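Local coordinates for DUF3809 domain-containing protein (Deinococcus radiodurans, PDB 3NQN), which is of unknown function but binds calcium ions and belongs to a family grouped with the Bet v 1-like proteins, at residues L53-V56 against G60-D63; F109-H114 against K145-G150; A20-V25 against A97-G102. All coordinates share one frame; numbering follows the deposited sequence. Where two conformers were deposited one is given.

Overall arrangement
All three contacts reach one antiparallel sheet. Contact 1 is the turn end of the hairpin 47-56/60-73, where Asp63 holds a calcium ion. Contact 2 sets the long helix 122-153 against strand 104-114, and contact 3 seats helix 18-26 on strand 90-99, the neighbour of 104-114. Contacts 1 and 3 fall on opposite sides of the chain's centre, their centres 34 Å apart, so contact 3 is remote from the calcium ion. Contact 2 is the most central, its centre 17 Å from that of contact 1 and 20 Å from that of contact 3. The side chains of Phe109 (contact 2) and Ala97 (contact 3) each lie about 4 Å from bound methylpentanediol, probably from the crystallisation liquor.

Contact 1. Residues L53-V56 against G60-D63. With CA (calcium ion), chain C.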
loop_
_atom_site.group_PDB
_atom_site.type_symbol
_atom_site.label_atom_id
_atom_site.label_comp_id
_atom_site.label_asym_id
_atom_site.label_seq_id
_atom_site.Cartn_x
_atom_site.Cartn_y
_atom_site.Cartn_z
ATOM N N LEU A 53 -7.461 -5.885 3.764
ATOM C CA LEU A 53 -6.201 -6.588 3.559
ATOM C C LEU A 53 -6.431 -7.999 3.025
ATOM O O LEU A 53 -7.155 -8.790 3.624
ATOM C CB LEU A 53 -5.404 -6.646 4.862
ATOM C CG LEU A 53 -5.038 -5.298 5.516
ATOM C CD1 LEU A 53 -4.180 -5.539 6.768
ATOM C CD2 LEU A 53 -4.314 -4.404 4.540
ATOM N N VAL A 54 -5.876 -8.268 1.853
ATOM C CA VAL A 54 -5.887 -9.597 1.259
ATOM C C VAL A 54 -4.497 -10.191 1.446
ATOM O O VAL A 54 -3.503 -9.643 0.940
ATOM C CB VAL A 54 -6.214 -9.542 -0.251
ATOM C CG1 VAL A 54 -6.151 -10.964 -0.874
ATOM C CG2 VAL A 54 -7.581 -8.902 -0.478
ATOM N N THR A 55 -4.424 -11.302 2.169
ATOM C CA THR A 55 -3.157 -11.955 2.456
ATOM C C THR A 55 -2.871 -13.068 1.473
ATOM O O THR A 55 -3.656 -14.000 1.339
ATOM C CB THR A 55 -3.144 -12.540 3.891
ATOM O OG1 THR A 55 -3.346 -11.486 4.831
ATOM C CG2 THR A 55 -1.815 -13.217 4.188
ATOM N N VAL A 56 -1.758 -12.945 0.751
ATOM C CA VAL A 56 -1.321 -13.999 -0.134
ATOM C C VAL A 56 0.112 -14.332 0.183
ATOM O O VAL A 56 0.814 -13.535 0.831
ATOM C CB VAL A 56 -1.474 -13.620 -1.639
ATOM C CG1 VAL A 56 -2.930 -13.331 -1.965
ATOM C CG2 VAL A 56 -0.580 -12.416 -2.007
ATOM N N GLY A 60 2.397 -11.133 1.174
ATOM C CA GLY A 60 1.855 -10.901 2.500
ATOM C C GLY A 60 0.558 -10.124 2.410
ATOM O O GLY A 60 -0.259 -10.359 1.521
ATOM N N GLU A 61 0.388 -9.162 3.302
ATOM C CA GLU A 61 -0.828 -8.363 3.333
ATOM C C GLU A 61 -0.834 -7.344 2.210
ATOM O O GLU A 61 0.012 -6.444 2.174
ATOM C CB GLU A 61 -0.964 -7.652 4.683
ATOM C CG GLU A 61 -1.053 -8.613 5.846
ATOM C CD GLU A 61 -1.154 -7.922 7.193
ATOM O OE1 GLU A 61 -0.829 -6.717 7.296
ATOM O OE2 GLU A 61 -1.572 -8.596 8.145
ATOM N N VAL A 62 -1.774 -7.508 1.274
ATOM C CA VAL A 62 -1.948 -6.573 0.173
ATOM C C VAL A 62 -3.196 -5.763 0.443
ATOM O O VAL A 62 -4.273 -6.324 0.654
ATOM C CB VAL A 62 -2.086 -7.304 -1.184
ATOM C CG1 VAL A 62 -2.302 -6.270 -2.349
ATOM C CG2 VAL A 62 -0.829 -8.172 -1.446
ATOM N N ASP A 63 -3.047 -4.447 0.477
ATOM C CA ASP A 63 -4.166 -3.552 0.787
ATOM C C ASP A 63 -4.953 -3.174 -0.462
ATOM O O ASP A 63 -4.371 -2.790 -1.478
ATOM C CB ASP A 63 -3.663 -2.284 1.476
ATOM C CG ASP A 63 -2.425 -1.701 0.801
ATOM O OD1 ASP A 63 -1.344 -2.357 0.837
ATOM O OD2 ASP A 63 -2.521 -0.592 0.238
HETATM CA CA CA C . -0.133 -0.837 -0.719
HETATM O O HOH W 1 -1.803 -1.945 -2.300
HETATM O O HOH W 2 -0.732 1.436 -1.336
HETATM O O HOH W 3 0.309 0.152 1.322
HETATM O O HOH W 4 1.514 -2.658 -0.447
#
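Val54 and Val62 bond to each other twice: Val54 N reaches Val62 O at 2.8 Å, nearly straight at 166°, and Val62 N returns to Val54 O, also 2.8 Å. Toward the turn, Val56 and Gly60 repeat this exchange, but the bond from Gly60 N to Val56 O is bent to 134°. Between these hydrogen-bonded pairs, Thr55 and Glu61 form a non-hydrogen-bonded pair with their side chains side by side. Leu53 leans across the same face, CD1 lying 3.6 Å from Glu61 OE1 and CD2 3.8 Å from Asp63 CB. On the other face Val54 meets Ala135 and Thr139 of helix 122-153.

Opposite Leu53, in the next non-hydrogen-bonded pair, Asp63 grips the calcium ion with both carboxylate oxygens, OD1 at 2.5 Å and OD2 at 2.6 Å. Water 1, a calcium ligand, also donates to Asp63 O at 2.8 Å, tying the strand backbone to the coordination shell. Three more waters bind the metal, as does Asp63 OD1 of the second subunit. The arrangement is an antiparallel beta hairpin with a three-residue turn, carrying a calcium site shared across the dimer interface.

Contact 2. Residues F109-H114 against K145-G150; sequences FQFQAH and KALPEG
Leu147 touches both the Phe109 and the Phe111 ring with one methyl, CD1, and the two rings receive it differently. Against Phe109 the leucine crosses at about a right angle, its methyl arriving obliquely at the CG-CD2 side of the ring: CD1 is 3.3 Å from both Phe109 CG and Phe109 CD2, and 3.5 Å from Phe109 CB. These are tight carbon-carbon approaches. Phe111 and Leu147 point at each other from opposite directions, and here the methyl lies in the plane of the ring, at its edge, with CD1 3.9 Å from Phe111 CZ. Two residues apart on strand 104-114, both phenylalanines leave the same face toward the helix; with CG beside the backbone N (chi1 -70° in Phe109), the ring then lies where CD1 meets it.

The helix 122-153 thus rests on the sheet, an arrangement consistent with the Bet v 1-like clan, in which a long C-terminal helix packs on the sheet. It is kinked here, where Pro148 has no N-H to offer the preceding turn. Around the contact, Leu140, Val143 and Ala144 of this helix also pack on Phe111, while Phe10 of strand 5-13 meets Leu147. No hydrogen bond crosses between the segments, and all three touching residues are buried; the contact therefore rests on dispersion and the exclusion of water, through a single leucine methyl.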
loop_
_atom_site.group_PDB
_atom_site.type_symbol
_atom_site.label_atom_id
_atom_site.label_comp_id
_atom_site.label_asym_id
_atom_site.label_seq_id
_atom_site.Cartn_x
_atom_site.Cartn_y
_atom_site.Cartn_z
ATOM N N PHE A 109 -24.969 -4.577 4.537
ATOM C CA PHE A 109 -23.710 -4.210 3.875
ATOM C C PHE A 109 -23.404 -5.143 2.750
ATOM O O PHE A 109 -23.697 -6.340 2.834
ATOM C CB PHE A 109 -22.560 -4.239 4.858
ATOM C CG PHE A 109 -22.613 -3.146 5.863
ATOM C CD1 PHE A 109 -22.044 -1.912 5.589
ATOM C CD2 PHE A 109 -23.291 -3.319 7.058
ATOM C CE1 PHE A 109 -22.121 -0.881 6.487
ATOM C CE2 PHE A 109 -23.364 -2.289 7.973
ATOM C CZ PHE A 109 -22.777 -1.058 7.677
ATOM N N GLN A 110 -22.842 -4.601 1.669
ATOM C CA GLN A 110 -22.414 -5.432 0.522
ATOM C C GLN A 110 -20.986 -5.036 0.128
ATOM O O GLN A 110 -20.614 -3.858 0.197
ATOM C CB GLN A 110 -23.367 -5.298 -0.680
ATOM C CG GLN A 110 -24.871 -5.452 -0.351
ATOM C CD GLN A 110 -25.497 -4.178 0.207
ATOM O OE1 GLN A 110 -25.177 -3.081 -0.220
ATOM N NE2 GLN A 110 -26.403 -4.330 1.157
ATOM N N PHE A 111 -20.171 -6.044 -0.193
ATOM C CA PHE A 111 -18.790 -5.840 -0.587
ATOM C C PHE A 111 -18.540 -6.542 -1.882
ATOM O O PHE A 111 -19.005 -7.664 -2.086
ATOM C CB PHE A 111 -17.828 -6.426 0.450
ATOM C CG PHE A 111 -17.947 -5.828 1.789
ATOM C CD1 PHE A 111 -18.880 -6.324 2.706
ATOM C CD2 PHE A 111 -17.106 -4.805 2.182
ATOM C CE1 PHE A 111 -18.976 -5.787 3.963
ATOM C CE2 PHE A 111 -17.194 -4.274 3.439
ATOM C CZ PHE A 111 -18.137 -4.765 4.339
ATOM N N GLN A 112 -17.804 -5.880 -2.771
ATOM C CA GLN A 112 -17.421 -6.471 -4.039
ATOM C C GLN A 112 -15.928 -6.176 -4.266
ATOM O O GLN A 112 -15.496 -5.037 -4.161
ATOM C CB GLN A 112 -18.283 -5.891 -5.178
ATOM C CG GLN A 112 -17.861 -6.314 -6.604
ATOM C CD GLN A 112 -18.410 -7.668 -7.020
ATOM O OE1 GLN A 112 -19.516 -8.051 -6.636
ATOM N NE2 GLN A 112 -17.657 -8.379 -7.850
ATOM N N ALA A 113 -15.140 -7.215 -4.509
ATOM C CA ALA A 113 -13.718 -7.031 -4.810
ATOM C C ALA A 113 -13.606 -6.935 -6.322
ATOM O O ALA A 113 -14.214 -7.711 -7.031
ATOM C CB ALA A 113 -12.890 -8.191 -4.286
ATOM N N HIS A 114 -12.885 -5.925 -6.796
ATOM C CA HIS A 114 -12.683 -5.702 -8.212
ATOM C C HIS A 114 -11.219 -5.974 -8.550
ATOM O O HIS A 114 -10.345 -5.238 -8.135
ATOM C CB HIS A 114 -13.045 -4.259 -8.574
ATOM C CG HIS A 114 -14.519 -3.978 -8.536
ATOM N ND1 HIS A 114 -15.332 -4.103 -9.645
ATOM C CD2 HIS A 114 -15.321 -3.562 -7.529
ATOM C CE1 HIS A 114 -16.573 -3.792 -9.317
ATOM N NE2 HIS A 114 -16.596 -3.466 -8.037
ATOM N N LYS A 145 -18.673 -10.875 8.062
ATOM C CA LYS A 145 -19.092 -11.659 9.210
ATOM C C LYS A 145 -18.848 -10.982 10.546
ATOM O O LYS A 145 -19.574 -11.245 11.496
ATOM C CB LYS A 145 -18.430 -13.020 9.187
ATOM C CG LYS A 145 -18.989 -13.953 8.100
ATOM C CD LYS A 145 -18.248 -15.273 8.123
ATOM C CE LYS A 145 -18.690 -16.183 6.991
ATOM N NZ LYS A 145 -17.803 -17.377 6.880
ATOM N N ALA A 146 -17.849 -10.096 10.622
ATOM C CA ALA A 146 -17.538 -9.415 11.884
ATOM C C ALA A 146 -18.315 -8.101 12.075
ATOM O O ALA A 146 -18.287 -7.521 13.155
ATOM C CB ALA A 146 -15.995 -9.159 12.003
ATOM N N LEU A 147 -19.020 -7.648 11.045
ATOM C CA LEU A 147 -19.723 -6.357 11.122
ATOM C C LEU A 147 -20.709 -6.216 12.281
ATOM O O LEU A 147 -20.730 -5.189 12.933
ATOM C CB LEU A 147 -20.419 -5.997 9.797
ATOM C CG LEU A 147 -19.595 -5.216 8.802
ATOM C CD1 LEU A 147 -20.410 -4.957 7.521
ATOM C CD2 LEU A 147 -19.094 -3.891 9.417
ATOM N N PRO A 148 -21.558 -7.231 12.516
ATOM C CA PRO A 148 -22.481 -7.071 13.642
ATOM C C PRO A 148 -21.754 -6.817 14.978
ATOM O O PRO A 148 -22.166 -5.967 15.750
ATOM C CB PRO A 148 -23.240 -8.395 13.659
ATOM C CG PRO A 148 -23.257 -8.812 12.175
ATOM C CD PRO A 148 -21.909 -8.382 11.657
ATOM N N GLU A 149 -20.687 -7.568 15.219
ATOM C CA GLU A 149 -19.858 -7.404 16.400
ATOM C C GLU A 149 -19.293 -5.976 16.450
ATOM O O GLU A 149 -19.388 -5.287 17.472
ATOM C CB GLU A 149 -18.702 -8.424 16.353
ATOM C CG GLU A 149 -17.758 -8.384 17.567
ATOM C CD GLU A 149 -16.607 -9.369 17.455
ATOM O OE1 GLU A 149 -16.024 -9.514 16.343
ATOM O OE2 GLU A 149 -16.262 -9.984 18.492
ATOM N N GLY A 150 -18.763 -5.518 15.311
ATOM C CA GLY A 150 -18.170 -4.186 15.204
ATOM C C GLY A 150 -19.145 -3.057 15.425
ATOM O O GLY A 150 -18.849 -2.122 16.154
#

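Contact 3. Residues A20-V25 against A97-G102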
loop_
_atom_site.group_PDB
_atom_site.type_symbol
_atom_site.label_atom_id
_atom_site.label_comp_id
_atom_site.label_asym_id
_atom_site.label_seq_id
_atom_site.Cartn_x
_atom_site.Cartn_y
_atom_site.Cartn_z
ATOM N N ALA A 20 -31.293 9.154 18.790
ATOM C CA ALA A 20 -29.909 8.760 18.964
ATOM C C ALA A 20 -29.480 7.737 17.890
ATOM O O ALA A 20 -28.351 7.788 17.394
ATOM C CB ALA A 20 -29.695 8.193 20.341
ATOM N N ALA A 21 -30.370 6.796 17.568
ATOM C CA ALA A 21 -30.082 5.775 16.567
ATOM C C ALA A 21 -29.878 6.428 15.186
ATOM O O ALA A 21 -28.951 6.086 14.471
ATOM C CB ALA A 21 -31.214 4.724 16.523
ATOM N N LEU A 22 -30.728 7.400 14.850
ATOM C CA LEU A 22 -30.579 8.177 13.595
ATOM C C LEU A 22 -29.230 8.886 13.546
ATOM O O LEU A 22 -28.547 8.848 12.532
ATOM C CB LEU A 22 -31.691 9.220 13.466
ATOM C CG LEU A 22 -32.943 8.876 12.703
ATOM C CD1 LEU A 22 -33.982 10.002 12.875
ATOM C CD2 LEU A 22 -32.616 8.666 11.230
ATOM N N ALA A 23 -28.850 9.542 14.655
ATOM C CA ALA A 23 -27.586 10.258 14.728
ATOM C C ALA A 23 -26.400 9.314 14.586
ATOM O O ALA A 23 -25.405 9.635 13.933
ATOM C CB ALA A 23 -27.483 11.042 16.057
ATOM N N PHE A 24 -26.505 8.162 15.225
ATOM C CA PHE A 24 -25.455 7.136 15.206
ATOM C C PHE A 24 -25.194 6.603 13.780
ATOM O O PHE A 24 -24.053 6.551 13.328
ATOM C CB PHE A 24 -25.880 5.993 16.144
ATOM C CG PHE A 24 -24.943 4.825 16.170
ATOM C CD1 PHE A 24 -23.871 4.802 17.031
ATOM C CD2 PHE A 24 -25.201 3.703 15.411
ATOM C CE1 PHE A 24 -23.035 3.702 17.088
ATOM C CE2 PHE A 24 -24.366 2.597 15.470
ATOM C CZ PHE A 24 -23.285 2.608 16.305
ATOM N N VAL A 25 -26.249 6.239 13.069
ATOM C CA VAL A 25 -26.086 5.682 11.716
ATOM C C VAL A 25 -25.670 6.727 10.697
ATOM O O VAL A 25 -25.132 6.379 9.636
ATOM C CB VAL A 25 -27.370 4.916 11.208
ATOM C CG1 VAL A 25 -27.696 3.710 12.146
ATOM C CG2 VAL A 25 -28.539 5.851 11.079
ATOM N N ALA A 97 -28.612 1.734 6.235
ATOM C CA ALA A 97 -28.984 1.674 7.636
ATOM C C ALA A 97 -30.258 2.457 7.879
ATOM O O ALA A 97 -30.435 3.577 7.355
ATOM C CB ALA A 97 -27.847 2.233 8.525
ATOM N N THR A 98 -31.140 1.893 8.694
ATOM C CA THR A 98 -32.360 2.598 9.076
ATOM C C THR A 98 -32.515 2.536 10.593
ATOM O O THR A 98 -32.042 1.607 11.228
ATOM C CB THR A 98 -33.598 1.988 8.436
ATOM O OG1 THR A 98 -33.754 0.647 8.908
ATOM C CG2 THR A 98 -33.481 1.992 6.921
ATOM N N ALA A 99 -33.116 3.580 11.154
ATOM C CA ALA A 99 -33.417 3.663 12.584
ATOM C C ALA A 99 -34.915 3.857 12.696
ATOM O O ALA A 99 -35.507 4.675 11.969
ATOM C CB ALA A 99 -32.690 4.819 13.216
ATOM N N ALA A 100 -35.541 3.072 13.550
ATOM C CA ALA A 100 -36.979 3.095 13.672
ATOM C C ALA A 100 -37.410 3.459 15.082
ATOM O O ALA A 100 -36.581 3.850 15.933
ATOM C CB ALA A 100 -37.550 1.749 13.273
ATOM N N GLU A 101 -38.717 3.375 15.317
ATOM C CA GLU A 101 -39.286 3.672 16.608
ATOM C C GLU A 101 -38.617 2.836 17.675
ATOM O O GLU A 101 -38.420 1.635 17.505
ATOM C CB GLU A 101 -40.803 3.391 16.602
ATOM N N GLY A 102 -38.227 3.488 18.757
ATOM C CA GLY A 102 -37.643 2.802 19.901
ATOM C C GLY A 102 -36.159 2.580 19.783
ATOM O O GLY A 102 -35.541 2.010 20.695
#
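Val25 meets the strand through its root and one branch. Its CB is 3.8 Å from Ala97 CB, and CG1 is 3.9 Å from that same methyl; the chi1 of -61° lays CG1 alongside the Ala97 methyl and holds the other branch, CG2, farther off, at 4.5 Å from Ala97 CB. Phe107 of strand 104-114 also touches the valine, and Val25 O is hydrogen-bonded to a methylpentanediol molecule that probably came from the crystallisation liquor.

One helical turn earlier, on the same side of helix 18-26, Ala21 presents its CB to Ala99 CB at 3.6 Å. The matching spacing on the strand comes from beta alternation: Ala97 and Ala99 both face the helix, whereas Thr98 between them points away. Helix and strand run nearly antiparallel, 162° between their directions, and their axes approach to 7.7 Å, a short separation that accords with the alanines meeting at the interface.

In fold terms, helix 18-26 and the short helix 28-31 follow the first strand and precede the rest of the sheet, the placement expected of a Bet v 1-like chain.

Ala99 CB is shared by two neighbours on the helix. Besides Ala21 it meets Leu22 at the backbone, 3.6 Å from Leu22 N, and more loosely at the side chain, 4.1 Å from Leu22 CG. Met105 of strand 104-114 lies against Ala21, extending the apolar surface beneath the helix onto the next strand.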